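Local coordinates for genome polyprotein (Rhinovirus C, PDB 6KU8) that is probably the 3C cysteine protease that cuts the viral polyprotein, caught here with the peptide-like inhibitor rupintrivir in its substrate cleft, at residues D72-L77 with I163-N168; G26-L31 with T42-G47; G152-A155 with V161-H164. All blocks are in the same frame, centred on the assembly; numbering follows the deposited sequence.

Interaction 1 of 3, residues D72-L77 with I163-N168; sequences DTEITL and IHVGGN. With AG7 (4-{2-(4-fluoro-benzyl)-6-methyl-5-[(5-methyl-isoxazole-3-carbonyl)-amino]-4-oxo-heptanoylamino}-5-(2-oxo-pyrrolidin-3-yl)-pentanoic acid ethyl ester), chain B.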
loop_
_atom_site.group_PDB
_atom_site.type_symbol
_atom_site.label_atom_id
_atom_site.label_comp_id
_atom_site.label_asym_id
_atom_site.label_seq_id
_atom_site.Cartn_x
_atom_site.Cartn_y
_atom_site.Cartn_z
ATOM N N ASP A 72 -14.862 -2.761 -1.712
ATOM C CA ASP A 72 -13.451 -2.525 -1.995
ATOM C C ASP A 72 -12.623 -2.446 -0.721
ATOM O O ASP A 72 -12.997 -1.775 0.240
ATOM C CB ASP A 72 -13.294 -1.222 -2.768
ATOM C CG ASP A 72 -13.604 -1.376 -4.226
ATOM O OD1 ASP A 72 -13.164 -2.387 -4.805
ATOM O OD2 ASP A 72 -14.274 -0.485 -4.791
ATOM N N THR A 73 -11.482 -3.131 -0.720
ATOM C CA THR A 73 -10.462 -2.879 0.289
ATOM C C THR A 73 -9.533 -1.732 -0.103
ATOM O O THR A 73 -8.750 -1.279 0.738
ATOM C CB THR A 73 -9.605 -4.128 0.535
ATOM O OG1 THR A 73 -8.828 -4.403 -0.642
ATOM C CG2 THR A 73 -10.467 -5.329 0.880
ATOM N N GLU A 74 -9.581 -1.274 -1.353
ATOM C CA GLU A 74 -8.663 -0.303 -1.952
ATOM C C GLU A 74 -7.314 -0.949 -2.266
ATOM O O GLU A 74 -6.385 -0.246 -2.710
ATOM C CB GLU A 74 -8.425 0.928 -1.059
ATOM C CG GLU A 74 -8.854 2.272 -1.622
ATOM C CD GLU A 74 -8.799 2.376 -3.148
ATOM O OE1 GLU A 74 -9.783 1.996 -3.799
ATOM O OE2 GLU A 74 -7.802 2.882 -3.693
ATOM N N ILE A 75 -7.165 -2.250 -2.043
ATOM C CA ILE A 75 -5.955 -2.979 -2.391
ATOM C C ILE A 75 -6.181 -3.767 -3.673
ATOM O O ILE A 75 -7.133 -4.553 -3.780
ATOM C CB ILE A 75 -5.516 -3.916 -1.257
ATOM C CG1 ILE A 75 -4.999 -3.101 -0.076
ATOM C CG2 ILE A 75 -4.458 -4.879 -1.770
ATOM C CD1 ILE A 75 -4.921 -3.884 1.170
ATOM N N THR A 76 -5.281 -3.580 -4.632
ATOM C CA THR A 76 -5.220 -4.385 -5.838
ATOM C C THR A 76 -3.886 -5.114 -5.869
ATOM O O THR A 76 -2.843 -4.508 -5.596
ATOM C CB THR A 76 -5.388 -3.504 -7.074
ATOM O OG1 THR A 76 -6.739 -3.033 -7.128
ATOM C CG2 THR A 76 -5.057 -4.275 -8.331
ATOM N N LEU A 77 -3.928 -6.422 -6.156
ATOM C CA LEU A 77 -2.727 -7.222 -6.363
ATOM C C LEU A 77 -2.380 -7.219 -7.842
ATOM O O LEU A 77 -3.257 -7.433 -8.686
ATOM C CB LEU A 77 -2.924 -8.672 -5.896
ATOM C CG LEU A 77 -3.411 -9.012 -4.481
ATOM C CD1 LEU A 77 -3.243 -10.495 -4.201
ATOM C CD2 LEU A 77 -2.677 -8.193 -3.435
ATOM N N ILE A 163 -1.131 -0.121 3.362
ATOM C CA ILE A 163 -0.702 0.869 2.382
ATOM C C ILE A 163 -1.637 2.069 2.483
ATOM O O ILE A 163 -2.847 1.920 2.700
ATOM C CB ILE A 163 -0.657 0.304 0.945
ATOM C CG1 ILE A 163 -2.069 -0.099 0.486
ATOM C CG2 ILE A 163 0.393 -0.841 0.868
ATOM C CD1 ILE A 163 -2.165 -0.441 -1.005
ATOM N N HIS A 164 -1.064 3.255 2.352
ATOM C CA HIS A 164 -1.829 4.480 2.498
ATOM C C HIS A 164 -2.766 4.662 1.313
ATOM O O HIS A 164 -2.338 4.543 0.159
ATOM C CB HIS A 164 -0.894 5.682 2.597
ATOM C CG HIS A 164 -1.629 6.949 2.847
ATOM N ND1 HIS A 164 -2.237 7.214 4.054
ATOM C CD2 HIS A 164 -1.945 7.979 2.028
ATOM C CE1 HIS A 164 -2.854 8.379 3.984
ATOM N NE2 HIS A 164 -2.703 8.857 2.762
ATOM N N VAL A 165 -4.045 4.976 1.579
ATOM C CA VAL A 165 -4.983 5.062 0.455
ATOM C C VAL A 165 -5.867 6.312 0.479
ATOM O O VAL A 165 -6.510 6.626 -0.525
ATOM C CB VAL A 165 -5.863 3.798 0.359
ATOM C CG1 VAL A 165 -5.023 2.570 0.012
ATOM C CG2 VAL A 165 -6.673 3.590 1.654
ATOM N N GLY A 166 -5.908 7.046 1.586
ATOM C CA GLY A 166 -6.692 8.273 1.577
ATOM C C GLY A 166 -6.477 9.133 2.803
ATOM O O GLY A 166 -5.732 8.779 3.721
ATOM N N GLY A 167 -7.128 10.292 2.792
ATOM C CA GLY A 167 -7.065 11.206 3.925
ATOM C C GLY A 167 -7.962 12.401 3.679
ATOM O O GLY A 167 -8.506 12.583 2.589
ATOM N N ASN A 168 -8.104 13.227 4.720
ATOM C CA ASN A 168 -9.014 14.368 4.671
ATOM C C ASN A 168 -8.334 15.659 5.119
ATOM O O ASN A 168 -9.016 16.612 5.523
ATOM C CB ASN A 168 -10.271 14.105 5.515
ATOM C CG ASN A 168 -10.007 14.192 7.014
ATOM O OD1 ASN A 168 -8.863 14.115 7.462
ATOM N ND2 ASN A 168 -11.077 14.370 7.797
HETATM C C01 AG7 B . -9.268 10.750 -1.033
HETATM C C02 AG7 B . -9.126 10.174 -2.432
HETATM O O03 AG7 B . -8.428 10.728 -0.180
HETATM C C04 AG7 B . -8.001 9.162 -2.599
HETATM C C05 AG7 B . -8.349 8.464 -3.902
HETATM C C06 AG7 B . -9.433 7.398 -3.677
HETATM C C07 AG7 B . -9.280 6.455 -2.673
HETATM C C08 AG7 B . -10.255 5.494 -2.465
HETATM C C09 AG7 B . -11.397 5.469 -3.257
HETATM C C10 AG7 B . -11.557 6.412 -4.263
HETATM C C11 AG7 B . -10.578 7.376 -4.474
HETATM N N12 AG7 B . -5.488 9.576 -1.974
HETATM C C13 AG7 B . -4.349 10.507 -2.046
HETATM C C14 AG7 B . -3.951 10.716 -0.593
HETATM C C15 AG7 B . -5.009 11.635 0.128
HETATM C C16 AG7 B . -4.374 12.138 1.524
HETATM N N17 AG7 B . -4.720 13.402 1.708
HETATM O O18 AG7 B . -3.718 11.474 2.253
HETATM C C19 AG7 B . -3.133 10.164 -2.916
HETATM C C20 AG7 B . -3.551 9.342 -4.144
HETATM C C21 AG7 B . -3.605 10.449 -5.172
HETATM O O22 AG7 B . -4.587 10.470 -6.158
HETATM O O23 AG7 B . -2.806 11.316 -5.078
HETATM C C47 AG7 B . -6.715 9.986 -2.636
HETATM O O48 AG7 B . -6.715 11.021 -3.211
HETATM C C50 AG7 B . -4.481 11.606 -6.961
HETATM C C53 AG7 B . -5.329 11.389 -8.213
HETATM C C57 AG7 B . -10.642 11.370 -0.862
HETATM N N58 AG7 B . -10.840 11.711 0.494
HETATM C C59 AG7 B . -12.154 11.591 1.024
HETATM O O60 AG7 B . -13.126 11.214 0.449
HETATM C C78 AG7 B . -10.754 12.670 -1.662
HETATM C C81 AG7 B . -12.180 13.234 -1.697
HETATM F F1 AG7 B . -12.359 4.518 -3.040
HETATM C C82 AG7 B . -9.786 13.705 -1.079
HETATM C C83 AG7 B . -5.558 13.875 0.532
HETATM C C84 AG7 B . -5.298 12.746 -0.570
HETATM C C1 AG7 B . -12.131 12.046 2.435
#
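Glu-74 and Val-165 meet through the aliphatic part of the acid: its CB and CG slide along the branched end of the valine in the opposite sense, with Glu-74 CG 3.9 Å from Val-165 CB. Beside them the side chains of Ile-75 and Ile-163 cross obliquely, CG1 of Ile-75 lying 4.0 Å from CD1 of Ile-163. The isoleucine of the second strand can reach this far because its CG1 stands between the backbone N and the carbonyl carbon (chi1 64°) and the chain then runs on extended. No hydrogen bond joins the two segments, so the join is purely apolar. Polar contacts serve each side separately. Thr-73 OG1 accepts from Ile-75 N at 3.1 Å, an ST turn at the corner where Glu-74 takes a positive phi. The Glu-74 chain bends at chi2, bringing CD within 3.5 Å of C08 in the fluorobenzyl ring of the inhibitor AG7, while OE2 is probably hydrogen-bonded to His-43 ND1. On the other side Val-165 and Gly-166 form a classic beta bulge opposite Tyr-173, and the backbone from Val-165 to Gly-167 receives the inhibitor much as it would another strand. Gly-167 N donates to O03 of AG7 at 3.3 Å, and N58 of AG7 returns a nearly straight bond to Gly-167 O at 3.3 Å; the bond from N12 of AG7 to Val-165 O, 3.4 Å long, is weak. Strand 75-80 belongs to the six-stranded barrel and strand 159-167 to the second sheet. The contact thus lies at the two-domain interface of a chymotrypsin-like 3C protease, with Glu-74 placed as the probable acid of a Cys-His-Glu triad.

Interaction 2 of 3, residues G26-L31 with T42-G47; sequences GEFNML and THAECG. With AG7 (4-{2-(4-fluoro-benzyl)-6-methyl-5-[(5-methyl-isoxazole-3-carbonyl)-amino]-4-oxo-heptanoylamino}-5-(2-oxo-pyrrolidin-3-yl)-pentanoic acid ethyl ester), chain B.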
loop_
_atom_site.group_PDB
_atom_site.type_symbol
_atom_site.label_atom_id
_atom_site.label_comp_id
_atom_site.label_asym_id
_atom_site.label_seq_id
_atom_site.Cartn_x
_atom_site.Cartn_y
_atom_site.Cartn_z
ATOM N N GLY A 26 -1.539 9.601 -11.663
ATOM C CA GLY A 26 -0.336 10.132 -11.058
ATOM C C GLY A 26 0.621 9.046 -10.602
ATOM O O GLY A 26 0.551 7.887 -11.020
ATOM N N GLU A 27 1.530 9.445 -9.712
ATOM C CA GLU A 27 2.574 8.579 -9.187
ATOM C C GLU A 27 2.136 7.962 -7.864
ATOM O O GLU A 27 1.634 8.658 -6.981
ATOM C CB GLU A 27 3.879 9.352 -8.975
ATOM C CG GLU A 27 4.695 9.590 -10.223
ATOM C CD GLU A 27 6.064 10.173 -9.907
ATOM O OE1 GLU A 27 6.266 10.692 -8.782
ATOM O OE2 GLU A 27 6.941 10.084 -10.785
ATOM N N PHE A 28 2.340 6.658 -7.737
ATOM C CA PHE A 28 2.014 5.913 -6.531
ATOM C C PHE A 28 3.230 5.106 -6.121
ATOM O O PHE A 28 4.115 4.829 -6.938
ATOM C CB PHE A 28 0.829 4.955 -6.734
ATOM C CG PHE A 28 -0.440 5.636 -7.147
ATOM C CD1 PHE A 28 -0.632 6.034 -8.465
ATOM C CD2 PHE A 28 -1.441 5.884 -6.217
ATOM C CE1 PHE A 28 -1.803 6.679 -8.843
ATOM C CE2 PHE A 28 -2.616 6.511 -6.588
ATOM C CZ PHE A 28 -2.800 6.915 -7.892
ATOM N N ASN A 29 3.256 4.719 -4.845
ATOM C CA ASN A 29 4.215 3.731 -4.371
ATOM C C ASN A 29 3.633 2.342 -4.579
ATOM O O ASN A 29 2.471 2.095 -4.244
ATOM C CB ASN A 29 4.567 3.928 -2.897
ATOM C CG ASN A 29 5.585 2.920 -2.418
ATOM O OD1 ASN A 29 6.688 2.843 -2.945
ATOM N ND2 ASN A 29 5.219 2.139 -1.413
ATOM N N MET A 30 4.447 1.444 -5.131
ATOM C CA MET A 30 4.099 0.047 -5.316
ATOM C C MET A 30 4.940 -0.799 -4.369
ATOM O O MET A 30 6.169 -0.652 -4.319
ATOM C CB MET A 30 4.330 -0.388 -6.767
ATOM C CG MET A 30 3.897 -1.846 -7.062
ATOM S SD MET A 30 4.560 -2.478 -8.640
ATOM C CE MET A 30 6.183 -3.038 -8.103
ATOM N N LEU A 31 4.283 -1.677 -3.617
ATOM C CA LEU A 31 4.947 -2.504 -2.612
ATOM C C LEU A 31 4.971 -3.953 -3.094
ATOM O O LEU A 31 3.931 -4.614 -3.149
ATOM C CB LEU A 31 4.238 -2.399 -1.263
ATOM C CG LEU A 31 4.655 -3.460 -0.239
ATOM C CD1 LEU A 31 6.107 -3.260 0.162
ATOM C CD2 LEU A 31 3.734 -3.399 0.979
ATOM N N THR A 42 -6.150 0.480 -5.362
ATOM C CA THR A 42 -7.118 0.220 -6.430
ATOM C C THR A 42 -7.417 1.480 -7.234
ATOM O O THR A 42 -7.582 1.413 -8.458
ATOM C CB THR A 42 -8.408 -0.357 -5.848
ATOM O OG1 THR A 42 -8.118 -1.611 -5.226
ATOM C CG2 THR A 42 -9.453 -0.578 -6.957
ATOM N N HIS A 43 -7.480 2.642 -6.573
ATOM C CA HIS A 43 -7.818 3.871 -7.293
ATOM C C HIS A 43 -6.674 4.400 -8.153
ATOM O O HIS A 43 -6.846 5.437 -8.804
ATOM C CB HIS A 43 -8.287 4.954 -6.316
ATOM C CG HIS A 43 -7.200 5.504 -5.435
ATOM N ND1 HIS A 43 -7.016 5.095 -4.127
ATOM C CD2 HIS A 43 -6.242 6.436 -5.673
ATOM C CE1 HIS A 43 -5.995 5.751 -3.598
ATOM N NE2 HIS A 43 -5.512 6.575 -4.514
ATOM N N ALA A 44 -5.512 3.743 -8.167
ATOM C CA ALA A 44 -4.515 4.068 -9.179
ATOM C C ALA A 44 -4.966 3.623 -10.563
ATOM O O ALA A 44 -4.434 4.112 -11.564
ATOM C CB ALA A 44 -3.161 3.437 -8.826
ATOM N N GLU A 45 -5.933 2.709 -10.633
ATOM C CA GLU A 45 -6.545 2.267 -11.890
ATOM C C GLU A 45 -5.511 1.727 -12.874
ATOM O O GLU A 45 -5.464 2.120 -14.044
ATOM C CB GLU A 45 -7.365 3.395 -12.519
ATOM C CG GLU A 45 -8.607 3.739 -11.713
ATOM C CD GLU A 45 -9.355 4.934 -12.277
ATOM O OE1 GLU A 45 -9.157 5.253 -13.474
ATOM O OE2 GLU A 45 -10.137 5.557 -11.518
ATOM N N CYS A 46 -4.690 0.791 -12.401
ATOM C CA CYS A 46 -3.662 0.220 -13.263
ATOM C C CYS A 46 -4.294 -0.519 -14.439
ATOM O O CYS A 46 -5.349 -1.144 -14.307
ATOM C CB CYS A 46 -2.763 -0.722 -12.464
ATOM S SG CYS A 46 -1.849 0.118 -11.128
ATOM N N GLY A 47 -3.646 -0.431 -15.600
ATOM C CA GLY A 47 -4.092 -1.111 -16.799
ATOM C C GLY A 47 -3.419 -2.456 -16.993
ATOM O O GLY A 47 -2.797 -3.013 -16.083
HETATM C C01 AG7 B . -9.268 10.750 -1.033
HETATM C C02 AG7 B . -9.126 10.174 -2.432
HETATM O O03 AG7 B . -8.428 10.728 -0.180
HETATM C C04 AG7 B . -8.001 9.162 -2.599
HETATM C C05 AG7 B . -8.349 8.464 -3.902
HETATM C C06 AG7 B . -9.433 7.398 -3.677
HETATM C C07 AG7 B . -9.280 6.455 -2.673
HETATM C C08 AG7 B . -10.255 5.494 -2.465
HETATM C C09 AG7 B . -11.397 5.469 -3.257
HETATM C C10 AG7 B . -11.557 6.412 -4.263
HETATM C C11 AG7 B . -10.578 7.376 -4.474
HETATM N N12 AG7 B . -5.488 9.576 -1.974
HETATM C C13 AG7 B . -4.349 10.507 -2.046
HETATM C C14 AG7 B . -3.951 10.716 -0.593
HETATM C C15 AG7 B . -5.009 11.635 0.128
HETATM C C16 AG7 B . -4.374 12.138 1.524
HETATM N N17 AG7 B . -4.720 13.402 1.708
HETATM O O18 AG7 B . -3.718 11.474 2.253
HETATM C C19 AG7 B . -3.133 10.164 -2.916
HETATM C C20 AG7 B . -3.551 9.342 -4.144
HETATM C C21 AG7 B . -3.605 10.449 -5.172
HETATM O O22 AG7 B . -4.587 10.470 -6.158
HETATM O O23 AG7 B . -2.806 11.316 -5.078
HETATM C C47 AG7 B . -6.715 9.986 -2.636
HETATM O O48 AG7 B . -6.715 11.021 -3.211
HETATM C C50 AG7 B . -4.481 11.606 -6.961
HETATM C C53 AG7 B . -5.329 11.389 -8.213
HETATM C C57 AG7 B . -10.642 11.370 -0.862
HETATM N N58 AG7 B . -10.840 11.711 0.494
HETATM C C59 AG7 B . -12.154 11.591 1.024
HETATM O O60 AG7 B . -13.126 11.214 0.449
HETATM C C78 AG7 B . -10.754 12.670 -1.662
HETATM C C81 AG7 B . -12.180 13.234 -1.697
HETATM F F1 AG7 B . -12.359 4.518 -3.040
HETATM C C82 AG7 B . -9.786 13.705 -1.079
HETATM C C83 AG7 B . -5.558 13.875 0.532
HETATM C C84 AG7 B . -5.298 12.746 -0.570
HETATM C C1 AG7 B . -12.131 12.046 2.435
#
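A methyl group sits almost exactly over the middle of an aromatic ring: Ala-44 CB is 3.5 Å from the centroid of the Phe-28 ring and only 10° off its normal, a CH-pi contact from a short 3-10 turn to a strand. The ring reaches it because CG of Phe-28 lies anti to the carbonyl carbon (chi1 -60°). While one face of the phenyl takes the methyl, its edge takes His-43, whose NE2 lies near the phenyl plane, 3.6 Å from CE2 of Phe-28. The two rings are set obliquely, with their planes 64° apart and centroids separated by 5.6 Å. His-43 in turn has the inhibitor AG7 against a face, where C05 lies over the centre of the imidazole, and its ND1 is probably hydrogen-bonded to Glu-74 OE2. Phe-28 also comes near the ligand, its CE2 being 3.9 Å from C20 of AG7. The turn itself is closed by Glu-45 N donating to Thr-42 O at 3.0 Å. Phenyl and alanine thus form an apolar backing beside the probable catalytic histidine. Both Phe-28 and His-43 touch Cys-150, the likely nucleophile. In the barrel, Phe-28 projects from strand 26-34 and packs on Ile-21 and Thr-23 of strand 18-23 and on Pro-41 at the end of strand 37-41, while Ala-44 O is tied to the hydroxyl of Thr-23.

Interaction 3 of 3, residues G152-A155 with V161-H164; sequences GVIA and VAIH. With AG7 (4-{2-(4-fluoro-benzyl)-6-methyl-5-[(5-methyl-isoxazole-3-carbonyl)-amino]-4-oxo-heptanoylamino}-5-(2-oxo-pyrrolidin-3-yl)-pentanoic acid ethyl ester), chain B.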
loop_
_atom_site.group_PDB
_atom_site.type_symbol
_atom_site.label_atom_id
_atom_site.label_comp_id
_atom_site.label_asym_id
_atom_site.label_seq_id
_atom_site.Cartn_x
_atom_site.Cartn_y
_atom_site.Cartn_z
ATOM N N GLY A 152 2.082 4.509 -0.087
ATOM C CA GLY A 152 3.088 4.513 0.955
ATOM C C GLY A 152 2.851 3.371 1.921
ATOM O O GLY A 152 1.701 3.029 2.201
ATOM N N VAL A 153 3.898 2.806 2.441
ATOM C CA VAL A 153 3.812 1.727 3.377
ATOM C C VAL A 153 3.619 2.225 4.819
ATOM O O VAL A 153 4.252 3.136 5.217
ATOM C CB VAL A 153 5.069 0.842 3.333
ATOM C CG1 VAL A 153 4.881 -0.360 4.200
ATOM C CG2 VAL A 153 5.449 0.422 1.930
ATOM N N ILE A 154 2.703 1.625 5.553
ATOM C CA ILE A 154 2.513 1.924 6.956
ATOM C C ILE A 154 3.168 0.755 7.694
ATOM O O ILE A 154 2.676 -0.335 7.637
ATOM C CB ILE A 154 1.047 2.060 7.353
ATOM C CG1 ILE A 154 0.327 3.132 6.539
ATOM C CG2 ILE A 154 0.926 2.270 8.848
ATOM C CD1 ILE A 154 0.883 4.496 6.597
ATOM N N ALA A 155 4.265 1.042 8.373
ATOM C CA ALA A 155 5.059 0.035 9.045
ATOM C C ALA A 155 6.073 0.509 10.060
ATOM O O ALA A 155 6.308 1.679 10.181
ATOM C CB ALA A 155 5.835 -0.735 8.007
ATOM N N VAL A 161 1.881 -3.177 7.778
ATOM C CA VAL A 161 0.538 -3.215 8.323
ATOM C C VAL A 161 -0.515 -2.606 7.404
ATOM O O VAL A 161 -1.698 -2.975 7.515
ATOM C CB VAL A 161 0.567 -2.528 9.705
ATOM C CG1 VAL A 161 -0.330 -1.314 9.811
ATOM C CG2 VAL A 161 0.410 -3.543 10.833
ATOM N N ALA A 162 -0.145 -1.734 6.469
ATOM C CA ALA A 162 -1.125 -1.141 5.561
ATOM C C ALA A 162 -0.391 -0.435 4.430
ATOM O O ALA A 162 0.816 -0.211 4.504
ATOM C CB ALA A 162 -2.052 -0.148 6.286
ATOM N N ILE A 163 -1.131 -0.121 3.362
ATOM C CA ILE A 163 -0.702 0.869 2.382
ATOM C C ILE A 163 -1.637 2.069 2.483
ATOM O O ILE A 163 -2.847 1.920 2.700
ATOM C CB ILE A 163 -0.657 0.304 0.945
ATOM C CG1 ILE A 163 -2.069 -0.099 0.486
ATOM C CG2 ILE A 163 0.393 -0.841 0.868
ATOM C CD1 ILE A 163 -2.165 -0.441 -1.005
ATOM N N HIS A 164 -1.064 3.255 2.352
ATOM C CA HIS A 164 -1.829 4.480 2.498
ATOM C C HIS A 164 -2.766 4.662 1.313
ATOM O O HIS A 164 -2.338 4.543 0.159
ATOM C CB HIS A 164 -0.894 5.682 2.597
ATOM C CG HIS A 164 -1.629 6.949 2.847
ATOM N ND1 HIS A 164 -2.237 7.214 4.054
ATOM C CD2 HIS A 164 -1.945 7.979 2.028
ATOM C CE1 HIS A 164 -2.854 8.379 3.984
ATOM N NE2 HIS A 164 -2.703 8.857 2.762
HETATM C C01 AG7 B . -9.268 10.750 -1.033
HETATM C C02 AG7 B . -9.126 10.174 -2.432
HETATM O O03 AG7 B . -8.428 10.728 -0.180
HETATM C C04 AG7 B . -8.001 9.162 -2.599
HETATM C C05 AG7 B . -8.349 8.464 -3.902
HETATM C C06 AG7 B . -9.433 7.398 -3.677
HETATM C C07 AG7 B . -9.280 6.455 -2.673
HETATM C C08 AG7 B . -10.255 5.494 -2.465
HETATM C C09 AG7 B . -11.397 5.469 -3.257
HETATM C C10 AG7 B . -11.557 6.412 -4.263
HETATM C C11 AG7 B . -10.578 7.376 -4.474
HETATM N N12 AG7 B . -5.488 9.576 -1.974
HETATM C C13 AG7 B . -4.349 10.507 -2.046
HETATM C C14 AG7 B . -3.951 10.716 -0.593
HETATM C C15 AG7 B . -5.009 11.635 0.128
HETATM C C16 AG7 B . -4.374 12.138 1.524
HETATM N N17 AG7 B . -4.720 13.402 1.708
HETATM O O18 AG7 B . -3.718 11.474 2.253
HETATM C C19 AG7 B . -3.133 10.164 -2.916
HETATM C C20 AG7 B . -3.551 9.342 -4.144
HETATM C C21 AG7 B . -3.605 10.449 -5.172
HETATM O O22 AG7 B . -4.587 10.470 -6.158
HETATM O O23 AG7 B . -2.806 11.316 -5.078
HETATM C C47 AG7 B . -6.715 9.986 -2.636
HETATM O O48 AG7 B . -6.715 11.021 -3.211
HETATM C C50 AG7 B . -4.481 11.606 -6.961
HETATM C C53 AG7 B . -5.329 11.389 -8.213
HETATM C C57 AG7 B . -10.642 11.370 -0.862
HETATM N N58 AG7 B . -10.840 11.711 0.494
HETATM C C59 AG7 B . -12.154 11.591 1.024
HETATM O O60 AG7 B . -13.126 11.214 0.449
HETATM C C78 AG7 B . -10.754 12.670 -1.662
HETATM C C81 AG7 B . -12.180 13.234 -1.697
HETATM F F1 AG7 B . -12.359 4.518 -3.040
HETATM C C82 AG7 B . -9.786 13.705 -1.079
HETATM C C83 AG7 B . -5.558 13.875 0.532
HETATM C C84 AG7 B . -5.298 12.746 -0.570
HETATM C C1 AG7 B . -12.131 12.046 2.435
#
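The hairpin of strands 153-156 and 159-167 carries a wall of the pocket for the inhibitor's lactam, and its pocket end is tied where His-164 N donates to Gly-152 O at 2.8 Å. The same oxygen takes a CA-H...O contact from CA of Ile-163 at 3.2 Å. One step on, Val-153 and Ile-163 form a non-hydrogen-bonded pair, and then Ile-154 N gives an almost straight bond of 2.8 Å to Ala-162 O. Here the antiparallel ladder is interrupted by a classic beta bulge: Val-161 and Ala-162 both face Ile-154, whose O accepts from Val-161 N at 3.0 Å and, weakly, from Ala-162 N at 3.4 Å. Side chains follow this register. Ile-154 CB rests on Ala-162 CB at 4.0 Å, and Ile-154 CG2, anti to the backbone N with CG1 at chi1 -57°, meets Val-161 CG1. Leu-139 of strand 138-141 lies against Val-161 and Ala-162, continuing the apolar packing of the second domain. Back at the pocket end, the imidazole of His-164 extends beyond the hairpin toward the ligand, and NE2 donates to O18 of the AG7 lactam at 2.9 Å and 165°, the oxygen lying near the ring plane. ND1 is held by the hydroxyl of Tyr-141, so bonds at both nitrogens fix the rotation of the ring; with NE2 as donor, ND1 would probably accept. The lactam is understood to mimic the glutamine side chain preferred by 3C proteases, and Thr-145 OG1 is also hydrogen-bonded to the inhibitor.

How the interactions relate
All three contacts touch one inhibitor in the cleft between two beta domains, interaction 3 through His-164. Interactions 1 and 2, about 10 Å apart between centres, meet at the probable triad: Glu-74 OE2 faces His-43 ND1 in a probable hydrogen bond, and Thr-76 OG1 pairs with Thr-42 OG1 at 2.7 Å. Val-165 O also packs 3.2 Å from His-43 CE1. Interaction 3 shares Ile-163 and His-164 with interaction 1, so a single strand is paired within its own domain and pressed against the other. Interactions 2 and 3 lie about 14 Å apart between centres, bridged by packing of Asn-29 ND2 on Val-153 CG2 at 3.8 Å.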